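Local coordinates for protein histone acetyltransferase (Trypanosoma brucei brucei, PDB 6IF4) that probably acetylates lysine residues of histones using acetyl-CoA as a MYST-family enzyme, this chain being its presumed Tudor domain, an SH3-like barrel that may bind chromatin, at residues Y11-E16 / G54-E59; A20-E25 / H40-D45. All coordinates share one frame; numbering follows the deposited sequence.

Contact 1: Y11-E16 / G54-E59; sequences YATLHE and GSALRE
Arg58 brings NH2 over one face of the Tyr11 ring, at its CG-CD2 rim, 3.3 Å from Tyr11 CD2, while the rest of the guanidinium lies beyond the ring, the two planes 16° apart. The overlap is thus offset, and Arg58 CZ follows 3.7 Å from Tyr11 CD2. Both side chains start with CG anti to the carbonyl carbon, and the arginine chain then bends at chi3 (-60°), which folds its tip back toward the tyrosine. Near the plane of that ring, at its edge, comes the carbonyl oxygen of Glu59.

The backbone puts this pair in register. Tyr11 and Arg58 form an antiparallel hydrogen-bonded pair: Tyr11 N gives to Arg58 O, and Arg58 N gives back to Tyr11 O, each at 2.8 Å and each in the carbonyl plane of its acceptor. The second bond is the more bent, 147° at the hydrogen. One step on, Ala12 and Leu57 are a non-hydrogen-bonded pair on the other face of the sheet, where Ala12 CB meets Leu57 CD2 at 3.6 Å. Past it, Thr13 N reaches Ala56 O at 3.1 Å, nearly along the C=O axis. Ala56 ends the 3-10 turn that leads into strand 57-59, so this bond ties the turn to the end of strand 9-13. Beside it Thr13 OG1 rests 3.4 Å from Ala56 CB.

Such pairing of a short last strand, entered through a 3-10 turn, with the first strand is characteristic of SH3-like barrels, the Tudor and chromo barrel class. Phe18 of strand 18-28 makes a cation-pi contact with Arg58, while Leu57 and Ala12 turn inward to Tyr37 and Val39 and to Tyr41 and Leu52, respectively, packing against strands 35-41 and 50-53.

Contact 2: A20-E25 / H40-D45; sequences AAIIQE and HYVEQD
Strands 20-25 and 40-41 run antiparallel, with Ile22 and His40 a hydrogen-bonded pair (Ile22 N to His40 O and His40 N to Ile22 O, both 2.8 Å) and Ala21 opposite Tyr41 a non-hydrogen-bonded one, CA to CA 4.2 Å. Beyond them Val42 N reaches Ala20 O at 3.1 Å; the bond is straight at the hydrogen (166°), yet the donor stands 32° above the carbonyl plane. Ala20 O has a second partner in a water that donates to it and accepts from Glu43 N, bridging the strand to the type I turn Tyr41-Gln44.

On the face of Ile22 and His40, Val42 CG2 meets CG1 and CD1 of Ile22 alike, each at 3.7 Å, the two chains crossing obliquely. Gln24, bent at chi2 (-144°), brings its amide obliquely alongside the base of His40, Gln24 OE1 lying 3.7 Å from His40 CB. The His40 side chain has CG anti to the backbone N, and its ND1 is hydrogen-bonded to Asp49 OD1.

This is the hairpin of strands 18-28 and 35-41 in the SH3-like barrel; farther along it, Gln24 and Glu25 both face Tyr38 in a classic beta bulge.

Ala21 and Tyr41 turn to the barrel interior, where Ala21 CB packs 4.2 Å from Tyr41 CD1, and Val10, Ala12 and Leu52 line the same buried face.

From the N terminus, strand 9-13 supplies the first half of contact 1 and a short turn carries the chain into strand 18-28, the first half of contact 2. The chain turns back along strand 35-41, so contact 2 closes a hairpin. After strand 50-53, strand 57-59 returns to strand 9-13, and contact 1 closes the larger loop within which contact 2 is nested. Their centres lie about 11 Å apart, and they meet directly: Tyr41 OH of contact 2 probably hydrogen-bonds Thr13 O of contact 1 at 2.7 Å, and Leu14 CB packs on Tyr41 CE1. Strands 9-13 and 18-28 are sheet neighbours, so the two contacts join four strands adjacent across the sheet, 35-41, 18-28, 9-13 and 57-59.

Contact 1: Y11-E16 / G54-E59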
ATOM      1  N   TYR B  11       0.908   4.014  -6.243  1.00 15.65           N
ATOM      2  CA  TYR B  11       0.006   3.180  -7.018  1.00 14.63           C
ATOM      3  C   TYR B  11       0.017   1.790  -6.403  1.00 16.70           C
ATOM      4  O   TYR B  11       1.082   1.259  -6.078  1.00 17.89           O
ATOM      5  CB  TYR B  11       0.424   3.099  -8.486  1.00 17.45           C
ATOM      6  CG  TYR B  11       0.172   4.358  -9.288  1.00 22.72           C
ATOM      7  CD1 TYR B  11      -1.115   4.724  -9.659  1.00 16.59           C
ATOM      8  CD2 TYR B  11       1.225   5.172  -9.682  1.00 28.32           C
ATOM      9  CE1 TYR B  11      -1.347   5.872 -10.397  1.00 17.88           C
ATOM     10  CE2 TYR B  11       1.003   6.322 -10.419  1.00 29.02           C
ATOM     11  CZ  TYR B  11      -0.283   6.667 -10.773  1.00 22.50           C
ATOM     12  OH  TYR B  11      -0.503   7.813 -11.505  1.00 30.95           O
ATOM     13  N   ALA B  12      -1.163   1.208  -6.239  1.00 13.05           N
ATOM     14  CA  ALA B  12      -1.298  -0.099  -5.614  1.00 12.56           C
ATOM     15  C   ALA B  12      -2.142  -0.999  -6.500  1.00 14.30           C
ATOM     16  O   ALA B  12      -3.155  -0.565  -7.055  1.00 18.73           O
ATOM     17  CB  ALA B  12      -1.928   0.003  -4.220  1.00 12.19           C
ATOM     18  N   THR B  13      -1.711  -2.248  -6.644  1.00 14.75           N
ATOM     19  CA  THR B  13      -2.503  -3.197  -7.404  1.00 15.14           C
ATOM     20  C   THR B  13      -3.784  -3.534  -6.652  1.00 22.93           C
ATOM     21  O   THR B  13      -3.822  -3.581  -5.417  1.00 17.72           O
ATOM     22  CB  THR B  13      -1.716  -4.477  -7.684  1.00 18.57           C
ATOM     23  OG1 THR B  13      -1.334  -5.089  -6.447  1.00 15.84           O
ATOM     24  CG2 THR B  13      -0.478  -4.170  -8.507  1.00 16.59           C
ATOM     25  N   LEU B  14      -4.838  -3.780  -7.419  1.00 19.74           N
ATOM     26  CA  LEU B  14      -6.112  -4.211  -6.855  1.00 22.44           C
ATOM     27  C   LEU B  14      -6.814  -4.977  -7.961  1.00 22.09           C
ATOM     28  O   LEU B  14      -7.285  -4.370  -8.929  1.00 27.98           O
ATOM     29  CB  LEU B  14      -6.944  -3.019  -6.389  1.00 24.07           C
ATOM     30  CG  LEU B  14      -8.415  -3.277  -6.057  1.00 23.97           C
ATOM     31  CD1 LEU B  14      -8.536  -4.233  -4.885  1.00 25.50           C
ATOM     32  CD2 LEU B  14      -9.136  -1.964  -5.764  1.00 26.01           C
ATOM     33  N   HIS B  15      -6.867  -6.301  -7.823  1.00 31.49           N
ATOM     34  CA  HIS B  15      -7.397  -7.166  -8.870  1.00 39.34           C
ATOM     35  C   HIS B  15      -6.656  -6.928 -10.185  1.00 42.20           C
ATOM     36  O   HIS B  15      -7.250  -6.632 -11.226  1.00 35.41           O
ATOM     37  CB  HIS B  15      -8.905  -6.987  -9.012  1.00 46.18           C
ATOM     38  CG  HIS B  15      -9.655  -7.277  -7.750  1.00 48.76           C
ATOM     39  ND1 HIS B  15     -10.417  -6.330  -7.100  1.00 48.39           N
ATOM     40  CD2 HIS B  15      -9.748  -8.407  -7.010  1.00 49.99           C
ATOM     41  CE1 HIS B  15     -10.953  -6.866  -6.020  1.00 49.82           C
ATOM     42  NE2 HIS B  15     -10.562  -8.126  -5.941  1.00 49.97           N
ATOM     43  N   GLU B  16      -5.330  -7.055 -10.108  1.00 33.66           N
ATOM     44  CA  GLU B  16      -4.421  -6.973 -11.251  1.00 24.92           C
ATOM     45  C   GLU B  16      -4.490  -5.624 -11.969  1.00 19.89           C
ATOM     46  O   GLU B  16      -4.137  -5.520 -13.148  1.00 19.47           O
ATOM     47  CB  GLU B  16      -4.658  -8.111 -12.252  1.00 32.81           C
ATOM     48  CG  GLU B  16      -4.882  -9.515 -11.673  1.00 48.67           C
ATOM     49  CD  GLU B  16      -6.351  -9.876 -11.513  1.00 67.33           C
ATOM     50  OE1 GLU B  16      -7.030 -10.067 -12.538  1.00 67.08           O
ATOM     51  OE2 GLU B  16      -6.812 -10.031 -10.357  1.00 74.06           O
ATOM     52  N   GLY B  54       5.501  -4.568  -0.426  1.00 21.61           N
ATOM     53  CA  GLY B  54       6.057  -3.565  -1.320  1.00 22.71           C
ATOM     54  C   GLY B  54       5.981  -3.957  -2.784  1.00 17.77           C
ATOM     55  O   GLY B  54       5.933  -3.088  -3.659  1.00 15.56           O
ATOM     56  N   SER B  55       5.956  -5.265  -3.070  1.00 15.38           N
ATOM     57  CA  SER B  55       5.907  -5.741  -4.451  1.00 21.59           C
ATOM     58  C   SER B  55       4.617  -5.355  -5.160  1.00 20.46           C
ATOM     59  O   SER B  55       4.548  -5.451  -6.389  1.00 17.40           O
ATOM     60  CB  SER B  55       6.086  -7.262  -4.492  1.00 23.36           C
ATOM     61  OG  SER B  55       5.245  -7.904  -3.554  1.00 19.53           O
ATOM     62  N   ALA B  56       3.592  -4.942  -4.419  1.00 14.28           N
ATOM     63  CA  ALA B  56       2.329  -4.521  -5.004  1.00 19.30           C
ATOM     64  C   ALA B  56       2.233  -3.012  -5.186  1.00 20.69           C
ATOM     65  O   ALA B  56       1.198  -2.526  -5.653  1.00 15.78           O
ATOM     66  CB  ALA B  56       1.158  -5.008  -4.143  1.00 17.13           C
ATOM     67  N   LEU B  57       3.284  -2.267  -4.852  1.00 15.34           N
ATOM     68  CA  LEU B  57       3.230  -0.814  -4.816  1.00 16.57           C
ATOM     69  C   LEU B  57       4.214  -0.199  -5.803  1.00 17.78           C
ATOM     70  O   LEU B  57       5.239  -0.789  -6.152  1.00 14.78           O
ATOM     71  CB  LEU B  57       3.535  -0.279  -3.408  1.00 18.15           C
ATOM     72  CG  LEU B  57       2.673  -0.787  -2.253  1.00 18.87           C
ATOM     73  CD1 LEU B  57       3.102  -0.131  -0.950  1.00 13.12           C
ATOM     74  CD2 LEU B  57       1.204  -0.528  -2.526  1.00 18.30           C
ATOM     75  N   ARG B  58       3.889   1.021  -6.223  1.00 17.00           N
ATOM     76  CA  ARG B  58       4.745   1.849  -7.053  1.00 15.79           C
ATOM     77  C   ARG B  58       4.674   3.273  -6.530  1.00 24.46           C
ATOM     78  O   ARG B  58       3.635   3.706  -6.029  1.00 15.74           O
ATOM     79  CB  ARG B  58       4.312   1.850  -8.529  1.00 21.85           C
ATOM     80  CG  ARG B  58       4.486   0.545  -9.266  1.00 25.62           C
ATOM     81  CD  ARG B  58       4.448   0.775 -10.771  1.00 28.20           C
ATOM     82  NE  ARG B  58       3.192   1.363 -11.232  1.00 30.08           N
ATOM     83  CZ  ARG B  58       3.059   2.615 -11.663  1.00 28.49           C
ATOM     84  NH1 ARG B  58       4.104   3.432 -11.681  1.00 39.97           N
ATOM     85  NH2 ARG B  58       1.878   3.053 -12.072  1.00 26.89           N
ATOM     86  N   GLU B  59       5.781   3.999  -6.650  1.00 20.98           N
ATOM     87  CA  GLU B  59       5.752   5.427  -6.369  1.00 22.80           C
ATOM     88  C   GLU B  59       4.758   6.107  -7.298  1.00 20.31           C
ATOM     89  O   GLU B  59       4.530   5.670  -8.428  1.00 23.38           O
ATOM     90  CB  GLU B  59       7.138   6.046  -6.558  1.00 34.15           C
ATOM     91  CG  GLU B  59       8.126   5.785  -5.440  1.00 42.57           C
ATOM     92  CD  GLU B  59       9.463   6.459  -5.694  1.00 48.48           C
ATOM     93  OE1 GLU B  59      10.456   6.080  -5.037  1.00 52.16           O
ATOM     94  OE2 GLU B  59       9.523   7.365  -6.554  1.00 48.02           O
TER

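Contact 2: A20-E25 / H40-D45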
ATOM      1  N   ALA B  20      -4.515   4.597  -7.963  1.00 19.53           N
ATOM      2  CA  ALA B  20      -3.966   5.588  -7.048  1.00 18.80           C
ATOM      3  C   ALA B  20      -4.363   5.253  -5.615  1.00 15.95           C
ATOM      4  O   ALA B  20      -5.507   4.884  -5.338  1.00 18.30           O
ATOM      5  CB  ALA B  20      -4.457   6.987  -7.419  1.00 14.21           C
ATOM      6  N   ALA B  21      -3.401   5.364  -4.702  1.00 13.30           N
ATOM      7  CA  ALA B  21      -3.628   4.993  -3.315  1.00 15.88           C
ATOM      8  C   ALA B  21      -2.730   5.832  -2.416  1.00 15.66           C
ATOM      9  O   ALA B  21      -1.892   6.609  -2.881  1.00 19.48           O
ATOM     10  CB  ALA B  21      -3.383   3.494  -3.103  1.00 16.99           C
ATOM     11  N   ILE B  22      -2.911   5.654  -1.110  1.00 16.21           N
ATOM     12  CA  ILE B  22      -2.107   6.311  -0.090  1.00 14.04           C
ATOM     13  C   ILE B  22      -1.820   5.276   0.986  1.00 14.60           C
ATOM     14  O   ILE B  22      -2.626   4.376   1.238  1.00 16.53           O
ATOM     15  CB  ILE B  22      -2.816   7.551   0.514  1.00 25.84           C
ATOM     16  CG1 ILE B  22      -3.076   8.617  -0.551  1.00 40.75           C
ATOM     17  CG2 ILE B  22      -2.006   8.157   1.654  1.00 25.74           C
ATOM     18  CD1 ILE B  22      -4.043   9.697  -0.105  1.00 44.69           C
ATOM     19  N   ILE B  23      -0.654   5.384   1.604  1.00 20.32           N
ATOM     20  CA  ILE B  23      -0.266   4.461   2.660  1.00 22.80           C
ATOM     21  C   ILE B  23      -0.758   5.003   3.995  1.00 24.10           C
ATOM     22  O   ILE B  23      -0.385   6.105   4.409  1.00 22.50           O
ATOM     23  CB  ILE B  23       1.246   4.229   2.653  1.00 22.41           C
ATOM     24  CG1 ILE B  23       1.559   3.339   1.453  1.00 22.85           C
ATOM     25  CG2 ILE B  23       1.704   3.575   3.946  1.00 13.56           C
ATOM     26  CD1 ILE B  23       2.963   3.115   1.234  1.00 24.17           C
ATOM     27  N   GLN B  24      -1.603   4.222   4.666  1.00 22.16           N
ATOM     28  CA  GLN B  24      -2.176   4.630   5.939  1.00 15.20           C
ATOM     29  C   GLN B  24      -1.326   4.223   7.120  1.00 14.40           C
ATOM     30  O   GLN B  24      -1.281   4.948   8.121  1.00 23.78           O
ATOM     31  CB  GLN B  24      -3.554   3.994   6.125  1.00 25.82           C
ATOM     32  CG  GLN B  24      -4.653   4.526   5.233  1.00 38.53           C
ATOM     33  CD  GLN B  24      -5.983   4.578   5.956  1.00 42.79           C
ATOM     34  OE1 GLN B  24      -6.876   5.349   5.591  1.00 46.53           O
ATOM     35  NE2 GLN B  24      -6.111   3.777   7.010  1.00 40.74           N
ATOM     36  N   GLU B  25      -0.630   3.095   7.011  1.00 19.03           N
ATOM     37  CA  GLU B  25       0.114   2.531   8.123  1.00 21.51           C
ATOM     38  C   GLU B  25       1.245   1.686   7.568  1.00 20.91           C
ATOM     39  O   GLU B  25       1.163   1.167   6.452  1.00 14.02           O
ATOM     40  CB  GLU B  25      -0.770   1.655   9.026  1.00 21.60           C
ATOM     41  CG  GLU B  25      -1.871   2.380   9.774  1.00 25.71           C
ATOM     42  CD  GLU B  25      -1.339   3.294  10.858  1.00 34.27           C
ATOM     43  OE1 GLU B  25      -0.182   3.101  11.286  1.00 37.93           O
ATOM     44  OE2 GLU B  25      -2.081   4.203  11.284  1.00 40.05           O
ATOM     45  N   HIS B  40      -4.821   2.699   1.385  1.00 17.57           N
ATOM     46  CA  HIS B  40      -6.178   3.133   1.101  1.00 17.50           C
ATOM     47  C   HIS B  40      -6.247   3.567  -0.354  1.00 22.91           C
ATOM     48  O   HIS B  40      -5.450   4.403  -0.794  1.00 15.66           O
ATOM     49  CB  HIS B  40      -6.600   4.282   2.023  1.00 16.01           C
ATOM     50  CG  HIS B  40      -7.872   4.952   1.606  1.00 17.11           C
ATOM     51  ND1 HIS B  40      -9.094   4.314   1.638  1.00 13.31           N
ATOM     52  CD2 HIS B  40      -8.115   6.204   1.149  1.00 22.94           C
ATOM     53  CE1 HIS B  40     -10.033   5.140   1.214  1.00 18.77           C
ATOM     54  NE2 HIS B  40      -9.466   6.295   0.912  1.00 16.72           N
ATOM     55  N   TYR B  41      -7.180   2.987  -1.102  1.00 20.69           N
ATOM     56  CA  TYR B  41      -7.363   3.368  -2.492  1.00 13.81           C
ATOM     57  C   TYR B  41      -8.125   4.681  -2.514  1.00 18.45           C
ATOM     58  O   TYR B  41      -9.207   4.801  -1.928  1.00 17.88           O
ATOM     59  CB  TYR B  41      -8.095   2.283  -3.273  1.00 12.94           C
ATOM     60  CG  TYR B  41      -7.324   0.993  -3.307  1.00 15.59           C
ATOM     61  CD1 TYR B  41      -6.386   0.744  -4.305  1.00 25.34           C
ATOM     62  CD2 TYR B  41      -7.514   0.030  -2.327  1.00 18.00           C
ATOM     63  CE1 TYR B  41      -5.672  -0.438  -4.327  1.00 12.33           C
ATOM     64  CE2 TYR B  41      -6.807  -1.144  -2.339  1.00 12.05           C
ATOM     65  CZ  TYR B  41      -5.889  -1.376  -3.339  1.00 16.14           C
ATOM     66  OH  TYR B  41      -5.190  -2.556  -3.343  1.00 19.80           O
ATOM     67  N   VAL B  42      -7.543   5.663  -3.195  1.00 16.91           N
ATOM     68  CA  VAL B  42      -8.000   7.042  -3.111  1.00 20.86           C
ATOM     69  C   VAL B  42      -9.430   7.205  -3.609  1.00 24.97           C
ATOM     70  O   VAL B  42     -10.193   8.018  -3.073  1.00 24.21           O
ATOM     71  CB  VAL B  42      -7.001   7.910  -3.894  1.00 22.38           C
ATOM     72  CG1 VAL B  42      -7.673   9.112  -4.438  1.00 31.07           C
ATOM     73  CG2 VAL B  42      -5.817   8.267  -3.001  1.00 24.72           C
ATOM     74  N   GLU B  43      -9.834   6.426  -4.605  1.00 25.73           N
ATOM     75  CA  GLU B  43     -11.178   6.503  -5.159  1.00 15.86           C
ATOM     76  C   GLU B  43     -11.985   5.246  -4.855  1.00 32.21           C
ATOM     77  O   GLU B  43     -12.842   4.842  -5.646  1.00 36.09           O
ATOM     78  CB  GLU B  43     -11.114   6.765  -6.661  1.00 18.09           C
ATOM     79  CG  GLU B  43     -10.522   8.125  -6.988  1.00 24.98           C
ATOM     80  CD  GLU B  43     -10.955   8.648  -8.337  1.00 20.12           C
ATOM     81  OE1 GLU B  43     -11.985   9.350  -8.393  1.00 22.39           O
ATOM     82  OE2 GLU B  43     -10.261   8.366  -9.334  1.00 24.85           O
ATOM     83  N   GLN B  44     -11.713   4.620  -3.713  1.00 23.64           N
ATOM     84  CA  GLN B  44     -12.529   3.525  -3.216  1.00 33.15           C
ATOM     85  C   GLN B  44     -12.883   3.752  -1.752  1.00 21.19           C
ATOM     86  O   GLN B  44     -12.225   4.511  -1.037  1.00 24.73           O
ATOM     87  CB  GLN B  44     -11.815   2.172  -3.373  1.00 28.64           C
ATOM     88  CG  GLN B  44     -11.283   1.906  -4.771  1.00 34.45           C
ATOM     89  CD  GLN B  44     -12.257   1.120  -5.628  1.00 35.71           C
ATOM     90  OE1 GLN B  44     -13.139   0.428  -5.116  1.00 33.31           O
ATOM     91  NE2 GLN B  44     -12.104   1.230  -6.942  1.00 20.07           N
ATOM     92  N   ASP B  45     -13.939   3.075  -1.317  1.00 20.17           N
ATOM     93  CA  ASP B  45     -14.346   3.108   0.080  1.00 28.97           C
ATOM     94  C   ASP B  45     -13.290   2.451   0.966  1.00 32.14           C
ATOM     95  O   ASP B  45     -12.545   1.569   0.531  1.00 37.09           O
ATOM     96  CB  ASP B  45     -15.691   2.403   0.258  1.00 31.82           C
ATOM     97  CG  ASP B  45     -16.240   2.546   1.661  1.00 35.93           C
ATOM     98  OD1 ASP B  45     -15.847   1.756   2.543  1.00 31.90           O
ATOM     99  OD2 ASP B  45     -17.072   3.449   1.880  1.00 39.13           O
TER
HETATM  100  O   HOH W   1      -8.001   5.029  -6.579  1.00 20.73           O